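Local coordinates for protein N-acetylneuraminate lyase (Peptoclostridium difficile, PDB 4WOZ) that is a TIM-barrel protein of the dihydrodipicolinate synthetase family that assembles from four copies of its chain, at residues I41-I45 with D46-V50; F181-L184 with E185-K189; H247-N250 with D251-D255; K284-D288 with E289-R293. All coordinates share one frame; numbering follows the deposited sequence.

How the interactions relate
All four contacts are local, each between neighbouring turns of one helix or at its end. Interactions 2 and 3 are mostly buried and both meet the second subunit, where the helix of 181-189 in one chain pairs with that of 247-255 in the other. Interaction 1 is partly buried and closes the first helix of the barrel. Interaction 4 lies on the surface and starts the last helix. The chemistry follows the place: a surface-facing salt bridge and a helix end in 1, an interface ion pair in 2, a threonine hydroxyl on a backbone carbonyl and an apolar pair in 3, a cap in 4. D255 and R293 join interactions 3 and 4 by a salt bridge.

Interaction 1 of 4, residues I41-I45 with D46-V50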
# COMPACT_ATOMS: atom_id res chain seq x y z
N ILE A 41 -10.99 -19.54 29.76
CA ILE A 41 -10.85 -20.89 29.24
C ILE A 41 -12.12 -21.70 29.49
O ILE A 41 -12.68 -22.30 28.57
CB ILE A 41 -9.66 -21.60 29.91
CG1 ILE A 41 -8.36 -20.87 29.52
CG2 ILE A 41 -9.62 -23.08 29.50
CD1 ILE A 41 -7.13 -21.40 30.22
N ARG A 42 -12.57 -21.72 30.74
CA ARG A 42 -13.78 -22.44 31.12
C ARG A 42 -15.00 -21.94 30.35
O ARG A 42 -15.88 -22.72 29.99
CB ARG A 42 -14.03 -22.28 32.63
CG ARG A 42 -13.15 -23.15 33.51
CD ARG A 42 -13.93 -24.35 34.03
NE ARG A 42 -14.42 -25.23 32.97
CZ ARG A 42 -13.69 -26.15 32.36
NH1 ARG A 42 -12.42 -26.32 32.70
NH2 ARG A 42 -14.23 -26.92 31.43
N HIS A 43 -15.03 -20.64 30.10
CA HIS A 43 -16.14 -20.02 29.38
C HIS A 43 -16.18 -20.54 27.94
O HIS A 43 -17.25 -20.86 27.41
CB HIS A 43 -15.97 -18.50 29.38
CG HIS A 43 -17.05 -17.77 28.64
ND1 HIS A 43 -18.35 -17.70 29.10
CD2 HIS A 43 -17.02 -17.07 27.49
CE1 HIS A 43 -19.07 -16.98 28.26
NE2 HIS A 43 -18.29 -16.59 27.27
N ASN A 44 -15.01 -20.63 27.31
CA ASN A 44 -14.93 -21.12 25.94
C ASN A 44 -15.35 -22.58 25.83
O ASN A 44 -15.98 -22.97 24.86
CB ASN A 44 -13.51 -20.94 25.39
CG ASN A 44 -13.27 -19.56 24.80
OD1 ASN A 44 -13.97 -19.14 23.88
ND2 ASN A 44 -12.29 -18.86 25.34
N ILE A 45 -14.99 -23.38 26.82
CA ILE A 45 -15.33 -24.80 26.80
C ILE A 45 -16.79 -25.06 27.15
O ILE A 45 -17.52 -25.72 26.40
CB ILE A 45 -14.47 -25.60 27.80
CG1 ILE A 45 -12.99 -25.45 27.45
CG2 ILE A 45 -14.87 -27.09 27.78
CD1 ILE A 45 -12.06 -26.05 28.48
N ASP A 46 -17.22 -24.52 28.28
CA ASP A 46 -18.57 -24.76 28.77
C ASP A 46 -19.70 -23.90 28.21
O ASP A 46 -20.85 -24.34 28.18
CB ASP A 46 -18.57 -24.66 30.30
CG ASP A 46 -17.48 -25.51 30.92
OD1 ASP A 46 -17.22 -26.62 30.40
OD2 ASP A 46 -16.89 -25.08 31.94
N VAL A 47 -19.39 -22.68 27.76
CA VAL A 47 -20.43 -21.82 27.24
C VAL A 47 -20.37 -21.67 25.73
O VAL A 47 -21.38 -21.82 25.04
CB VAL A 47 -20.38 -20.41 27.88
CG1 VAL A 47 -21.58 -19.60 27.42
CG2 VAL A 47 -20.36 -20.53 29.40
N CYS A 48 -19.18 -21.37 25.21
CA CYS A 48 -18.99 -21.21 23.77
C CYS A 48 -19.00 -22.55 23.06
O CYS A 48 -19.34 -22.63 21.88
CB CYS A 48 -17.68 -20.48 23.48
SG CYS A 48 -17.60 -18.83 24.18
N LYS A 49 -18.63 -23.61 23.78
CA LYS A 49 -18.60 -24.96 23.20
C LYS A 49 -17.69 -25.08 21.97
O LYS A 49 -18.06 -25.72 20.98
CB LYS A 49 -20.02 -25.40 22.81
CG LYS A 49 -20.92 -25.78 23.99
CD LYS A 49 -20.43 -27.05 24.68
CE LYS A 49 -21.49 -27.65 25.60
NZ LYS A 49 -21.91 -26.76 26.73
N VAL A 50 -16.51 -24.47 22.02
CA VAL A 50 -15.60 -24.58 20.89
C VAL A 50 -14.93 -25.95 20.89
O VAL A 50 -14.93 -26.65 21.90
CB VAL A 50 -14.52 -23.47 20.91
CG1 VAL A 50 -15.16 -22.11 20.66
CG2 VAL A 50 -13.81 -23.47 22.25
O HOH W 1 -16.49 -27.27 24.07
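R42 and D46, one turn apart on a helix, form a side-on salt bridge. The R42 chain bends at chi2 and chi3, and these bends bring the guanidinium forward to D46, one turn on. NE of R42 gives a nearly straight bond to OD2 of D46 (2.7 Å). NH2 of R42 reaches OD1 of D46 at 3.2 Å. Both oxygens lie in the guanidinium plane and are met on their syn side, but from out of the carboxylate plane; the two planes are 28° apart. The guanidinium has further salt bridges, NH1 to E80 and NH2 to E84.

H43 has CG anti to the backbone N (chi1 179°), which sets the ring beside V47 and C48. CG2 of V47 approaches ND1 of H43 at 3.5 Å. SG of C48 lies 4.3 Å from the centroid of the H43 ring, oblique to it.

The helix widens as it ends. O of H43 accepts from both N of V47 (2.8 Å) and N of C48 (3.0 Å), the latter a pi-type turn. K49 then takes positive phi, and N of V50 bonds to O of N44 at 3.3 Å. NZ of K49 folds back to O of D46. A water donates to O of I45 and O of V50.

The segment is the end of helix 34-48, the first crossover between strands 17-21 and 52-55. I41 and I45 pack on helix 67-81. N44 lies against L53 of strand 52-55, and its amide is bonded to S20 and N221.

Interaction 2 of 4, residues F181-L184 with E185-K189; sequences FYLL and ERMRK
This contact is the start of helix 181-190, the crossover between strands 171-176 and 195-198 of the TIM barrel. Y182 and R186 meet one turn apart. CE1 of Y182 lies 3.8 Å from CG of R186, and the ring and guanidinium planes are 29° apart. With CG of Y182 anti to the backbone N (chi1 175°), the ring crosses the CG-CD part of R186 at a slant.

The R186 chain bends at chi2 and chi3 and grips its neighbour E185 side-on. NE of R186 bonds OE1 of E185 at 2.8 Å, and NH2 of R186 reaches OE2 of E185 at 3.1 Å. The second oxygen uses its syn lone pair. Partners on the second subunit extend this pair: its H247 and N250 bond E185, its D251 bridges R186, and its T254 bonds OH of Y182.

L183 and M187 lie side by side, CG to CG 4.1 Å. Regular i to i+4 bonds hold the backbone, among them N of M187 to O of L183 (2.8 Å).

L183 and M187 pack on L159 of helix 159-165. L184 and M187 face I196 of strand 195-198, while L183 and L184 touch F176 of strand 171-176.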
# COMPACT_ATOMS: atom_id res chain seq x y z
N PHE A 181 -9.82 -14.53 -1.33
CA PHE A 181 -10.54 -15.77 -1.57
C PHE A 181 -10.13 -16.49 -2.84
O PHE A 181 -10.47 -17.65 -3.03
CB PHE A 181 -12.04 -15.51 -1.53
CG PHE A 181 -12.56 -15.22 -0.16
CD1 PHE A 181 -12.18 -14.07 0.52
CD2 PHE A 181 -13.42 -16.11 0.48
CE1 PHE A 181 -12.64 -13.80 1.81
CE2 PHE A 181 -13.89 -15.86 1.77
CZ PHE A 181 -13.50 -14.70 2.44
N TYR A 182 -9.40 -15.80 -3.71
CA TYR A 182 -8.91 -16.42 -4.93
C TYR A 182 -7.82 -17.40 -4.46
O TYR A 182 -7.86 -18.58 -4.79
CB TYR A 182 -8.33 -15.36 -5.88
CG TYR A 182 -7.69 -15.89 -7.15
CD1 TYR A 182 -8.00 -17.15 -7.66
CD2 TYR A 182 -6.76 -15.11 -7.85
CE1 TYR A 182 -7.40 -17.62 -8.83
CE2 TYR A 182 -6.16 -15.57 -9.02
CZ TYR A 182 -6.49 -16.83 -9.51
OH TYR A 182 -5.89 -17.27 -10.66
N LEU A 183 -6.88 -16.89 -3.68
CA LEU A 183 -5.79 -17.72 -3.14
C LEU A 183 -6.34 -18.82 -2.24
O LEU A 183 -5.83 -19.94 -2.23
CB LEU A 183 -4.81 -16.86 -2.34
CG LEU A 183 -3.64 -17.62 -1.70
CD1 LEU A 183 -2.76 -18.23 -2.78
CD2 LEU A 183 -2.82 -16.68 -0.83
N LEU A 184 -7.38 -18.50 -1.47
CA LEU A 184 -7.96 -19.49 -0.57
C LEU A 184 -8.52 -20.67 -1.37
O LEU A 184 -8.27 -21.84 -1.04
CB LEU A 184 -9.07 -18.86 0.28
CG LEU A 184 -9.82 -19.80 1.23
CD1 LEU A 184 -8.82 -20.58 2.08
CD2 LEU A 184 -10.76 -18.99 2.13
N GLU A 185 -9.27 -20.36 -2.42
CA GLU A 185 -9.86 -21.37 -3.29
C GLU A 185 -8.74 -22.21 -3.93
O GLU A 185 -8.85 -23.43 -4.02
CB GLU A 185 -10.70 -20.68 -4.37
CG GLU A 185 -11.34 -21.59 -5.40
CD GLU A 185 -10.37 -22.02 -6.48
OE1 GLU A 185 -9.51 -21.20 -6.87
OE2 GLU A 185 -10.48 -23.17 -6.95
N ARG A 186 -7.69 -21.53 -4.37
CA ARG A 186 -6.54 -22.19 -5.00
C ARG A 186 -5.87 -23.12 -4.00
O ARG A 186 -5.49 -24.24 -4.34
CB ARG A 186 -5.53 -21.15 -5.49
CG ARG A 186 -5.94 -20.37 -6.73
CD ARG A 186 -5.93 -21.24 -8.00
NE ARG A 186 -7.16 -22.00 -8.18
CZ ARG A 186 -7.35 -22.89 -9.15
NH1 ARG A 186 -6.39 -23.14 -10.03
NH2 ARG A 186 -8.50 -23.55 -9.24
N MET A 187 -5.73 -22.66 -2.76
CA MET A 187 -5.12 -23.47 -1.71
C MET A 187 -5.93 -24.74 -1.44
O MET A 187 -5.37 -25.84 -1.31
CB MET A 187 -5.01 -22.66 -0.41
CG MET A 187 -3.98 -21.54 -0.43
SD MET A 187 -2.29 -22.13 -0.21
CE MET A 187 -2.21 -22.24 1.58
N ARG A 188 -7.25 -24.60 -1.34
CA ARG A 188 -8.15 -25.73 -1.07
C ARG A 188 -8.02 -26.80 -2.16
O ARG A 188 -7.89 -27.99 -1.87
CB ARG A 188 -9.60 -25.23 -1.01
CG ARG A 188 -10.67 -26.32 -0.87
CD ARG A 188 -10.61 -27.00 0.49
NE ARG A 188 -9.34 -27.71 0.70
CZ ARG A 188 -8.89 -28.12 1.88
NH1 ARG A 188 -9.60 -27.92 2.98
NH2 ARG A 188 -7.72 -28.73 1.95
N LYS A 189 -8.04 -26.35 -3.40
CA LYS A 189 -7.94 -27.22 -4.56
C LYS A 189 -6.53 -27.81 -4.74
O LYS A 189 -6.38 -28.98 -5.09
CB LYS A 189 -8.35 -26.42 -5.81
CG LYS A 189 -8.35 -27.19 -7.12
CD LYS A 189 -7.04 -27.00 -7.88
CE LYS A 189 -7.10 -27.66 -9.25
NZ LYS A 189 -5.84 -27.46 -10.01

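Interaction 3 of 4, residues H247-N250 with D251-D255; sequences HVTN and DLITD
T249 turns CG2 anti to its backbone N, and I253 sets CG1 anti to its carbonyl carbon (chi1 -72°) with the chain extended beyond. The two side chains run side by side along helix 239-259, one of the helices that follow the eight-stranded TIM barrel in the chain. CG2 of T249 meets CD1 of I253 at 3.6 Å. CD1 of I253 also lies 3.8 Å from OD1 of N250, so I253 packs against both residues. OG1 of T249, beside the backbone N, bonds O of V245 and ND2 of N223, and Q246 of the same chain bonds OD1 of N250.

H247, N250, D251 and T254 face helix 181-190 of the second subunit, and T254 also touches the bound 2-(acetylamino)-2-deoxy-D-mannose.

The backbone is ordinary helix, with N of L252 bonded to O of V248 and N of I253 to O of T249 (2.9 Å).

Within the helix the hydroxyl of T254 turns back to the preceding turn. O of N250 thus takes two bonds from T254, from opposite faces of its plane: N at 2.8 Å and OG1 at 2.6 Å.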
# COMPACT_ATOMS: atom_id res chain seq x y z
N HIS A 247 -24.88 -12.00 9.43
CA HIS A 247 -25.28 -10.60 9.44
C HIS A 247 -25.24 -10.07 10.87
O HIS A 247 -24.68 -9.01 11.13
CB HIS A 247 -26.69 -10.41 8.88
CG HIS A 247 -26.75 -10.35 7.38
ND1 HIS A 247 -25.74 -9.80 6.62
CD2 HIS A 247 -27.71 -10.73 6.51
CE1 HIS A 247 -26.09 -9.84 5.34
NE2 HIS A 247 -27.28 -10.40 5.25
N VAL A 248 -25.85 -10.81 11.80
CA VAL A 248 -25.85 -10.40 13.20
C VAL A 248 -24.43 -10.43 13.74
O VAL A 248 -24.01 -9.55 14.49
CB VAL A 248 -26.75 -11.32 14.06
CG1 VAL A 248 -26.66 -10.92 15.53
CG2 VAL A 248 -28.19 -11.25 13.56
N THR A 249 -23.67 -11.45 13.35
CA THR A 249 -22.29 -11.56 13.80
C THR A 249 -21.47 -10.34 13.37
O THR A 249 -20.67 -9.82 14.15
CB THR A 249 -21.62 -12.84 13.24
OG1 THR A 249 -22.13 -13.98 13.95
CG2 THR A 249 -20.12 -12.78 13.41
N ASN A 250 -21.67 -9.89 12.14
CA ASN A 250 -20.93 -8.75 11.62
C ASN A 250 -21.42 -7.43 12.21
O ASN A 250 -20.65 -6.47 12.29
CB ASN A 250 -20.98 -8.74 10.09
CG ASN A 250 -20.05 -9.79 9.49
OD1 ASN A 250 -19.57 -10.68 10.19
ND2 ASN A 250 -19.78 -9.70 8.19
N ASP A 251 -22.68 -7.37 12.64
CA ASP A 251 -23.19 -6.16 13.28
C ASP A 251 -22.40 -6.02 14.57
O ASP A 251 -21.97 -4.93 14.95
CB ASP A 251 -24.67 -6.30 13.66
CG ASP A 251 -25.59 -6.17 12.48
OD1 ASP A 251 -25.23 -5.44 11.53
OD2 ASP A 251 -26.67 -6.79 12.50
N LEU A 252 -22.22 -7.15 15.25
CA LEU A 252 -21.47 -7.22 16.50
C LEU A 252 -20.00 -6.88 16.28
O LEU A 252 -19.42 -6.09 17.02
CB LEU A 252 -21.59 -8.62 17.11
CG LEU A 252 -20.57 -9.00 18.19
CD1 LEU A 252 -20.80 -8.17 19.44
CD2 LEU A 252 -20.71 -10.48 18.52
N ILE A 253 -19.39 -7.51 15.28
CA ILE A 253 -17.99 -7.27 14.97
C ILE A 253 -17.77 -5.81 14.59
O ILE A 253 -16.75 -5.21 14.93
CB ILE A 253 -17.51 -8.18 13.81
CG1 ILE A 253 -17.39 -9.63 14.31
CG2 ILE A 253 -16.18 -7.67 13.26
CD1 ILE A 253 -17.26 -10.67 13.20
N THR A 254 -18.74 -5.24 13.88
CA THR A 254 -18.63 -3.86 13.47
C THR A 254 -18.61 -2.95 14.70
O THR A 254 -17.79 -2.04 14.80
CB THR A 254 -19.81 -3.47 12.56
OG1 THR A 254 -19.74 -4.23 11.34
CG2 THR A 254 -19.76 -1.99 12.23
N ASP A 255 -19.53 -3.19 15.64
CA ASP A 255 -19.59 -2.38 16.85
C ASP A 255 -18.35 -2.56 17.70
O ASP A 255 -17.83 -1.58 18.27
CB ASP A 255 -20.83 -2.74 17.67
CG ASP A 255 -22.11 -2.26 17.03
OD1 ASP A 255 -22.04 -1.29 16.24
OD2 ASP A 255 -23.19 -2.83 17.31

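Interaction 4 of 4, residues K284-D288 with E289-R293; sequences KEATD and EMKSR
T287 and M290 form a capping box at the start of a helix. T287 is the N-cap. Its OG1 sits between the backbone N and the carbonyl carbon (chi1 66°), a rotamer that aims the oxygen at the first turn. N of M290 gives OG1 of T287 a fairly straight bond of 3.0 Å. In the other direction N of T287 points at SD of M290, 3.7 Å away, a weak bond. The two side chains cross at about a right angle.

The backbone bonds then begin. N of K291 reaches O of T287 at 2.8 Å, and N of S292 reaches O of D288. OG of S292 turns back to O of E289 (3.1 Å), which also accepts from N of R293 on the same face.

Apolar contacts complete the start. CB of A286 lies 4.2 Å from CB of M290 and 3.9 Å from CG of K291. CD of K284 touches SD of M290 at 3.8 Å, the two side chains meeting at a slant.

Two lysines add polar approaches. The K291 chain is extended beyond CG, and its CE comes close to a polar atom, O of A286. The charged end of K284 bridges E127 and D125 of the third subunit.

Residues 284-287 end the loop between helix 261-271 and helix 288-301. A286 packs on L267 and M290 on Q263, both of helix 261-271. R293 bridges D255 of helix 239-259.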
# COMPACT_ATOMS: atom_id res chain seq x y z
N LYS A 284 -4.95 1.13 25.29
CA LYS A 284 -5.67 1.97 26.23
C LYS A 284 -6.68 1.28 27.15
O LYS A 284 -7.36 0.34 26.76
CB LYS A 284 -6.40 3.09 25.49
CG LYS A 284 -7.68 2.65 24.81
CD LYS A 284 -8.37 3.81 24.10
CE LYS A 284 -7.52 4.31 22.94
NZ LYS A 284 -8.22 5.35 22.16
N GLU A 285 -6.75 1.79 28.37
CA GLU A 285 -7.69 1.29 29.35
C GLU A 285 -9.01 1.84 28.81
O GLU A 285 -9.04 2.95 28.28
CB GLU A 285 -7.38 1.89 30.72
CG GLU A 285 -8.12 1.26 31.88
CD GLU A 285 -7.91 2.01 33.17
OE1 GLU A 285 -6.74 2.31 33.51
OE2 GLU A 285 -8.90 2.31 33.86
N ALA A 286 -10.09 1.08 28.92
CA ALA A 286 -11.38 1.54 28.42
C ALA A 286 -11.84 2.81 29.13
O ALA A 286 -11.75 2.92 30.35
CB ALA A 286 -12.43 0.45 28.58
N THR A 287 -12.33 3.77 28.36
CA THR A 287 -12.83 5.02 28.92
C THR A 287 -14.26 4.79 29.37
O THR A 287 -14.85 3.75 29.08
CB THR A 287 -12.85 6.14 27.88
OG1 THR A 287 -13.82 5.82 26.87
CG2 THR A 287 -11.48 6.31 27.24
N ASP A 288 -14.83 5.75 30.09
CA ASP A 288 -16.21 5.63 30.53
C ASP A 288 -17.12 5.49 29.31
O ASP A 288 -18.05 4.68 29.32
CB ASP A 288 -16.61 6.85 31.37
CG ASP A 288 -16.09 6.77 32.79
OD1 ASP A 288 -14.87 6.57 32.98
OD2 ASP A 288 -16.90 6.91 33.73
N GLU A 289 -16.85 6.26 28.27
CA GLU A 289 -17.66 6.20 27.05
C GLU A 289 -17.56 4.81 26.42
O GLU A 289 -18.56 4.24 25.98
CB GLU A 289 -17.19 7.24 26.03
CG GLU A 289 -17.52 8.68 26.41
CD GLU A 289 -16.92 9.09 27.74
OE1 GLU A 289 -15.69 8.93 27.93
OE2 GLU A 289 -17.68 9.59 28.60
N MET A 290 -16.34 4.27 26.37
CA MET A 290 -16.13 2.94 25.81
C MET A 290 -16.87 1.89 26.65
O MET A 290 -17.44 0.95 26.11
CB MET A 290 -14.64 2.63 25.76
CG MET A 290 -13.90 3.42 24.69
SD MET A 290 -12.11 3.26 24.75
CE MET A 290 -11.90 1.50 24.47
N LYS A 291 -16.85 2.08 27.97
CA LYS A 291 -17.51 1.14 28.87
C LYS A 291 -19.02 1.13 28.72
O LYS A 291 -19.64 0.06 28.73
CB LYS A 291 -17.12 1.45 30.32
CG LYS A 291 -15.66 1.12 30.64
CD LYS A 291 -15.31 1.36 32.11
CE LYS A 291 -13.86 0.97 32.38
NZ LYS A 291 -13.40 1.28 33.77
N SER A 292 -19.64 2.30 28.57
CA SER A 292 -21.09 2.33 28.41
C SER A 292 -21.44 1.82 27.01
O SER A 292 -22.48 1.21 26.81
CB SER A 292 -21.63 3.75 28.62
OG SER A 292 -21.20 4.62 27.59
N ARG A 293 -20.55 2.06 26.05
CA ARG A 293 -20.80 1.58 24.69
C ARG A 293 -20.74 0.05 24.68
O ARG A 293 -21.57 -0.61 24.06
CB ARG A 293 -19.78 2.15 23.71
CG ARG A 293 -19.87 1.56 22.31
CD ARG A 293 -21.28 1.68 21.74
NE ARG A 293 -21.39 1.10 20.40
CZ ARG A 293 -22.53 1.02 19.72
NH1 ARG A 293 -23.66 1.49 20.26
NH2 ARG A 293 -22.55 0.49 18.51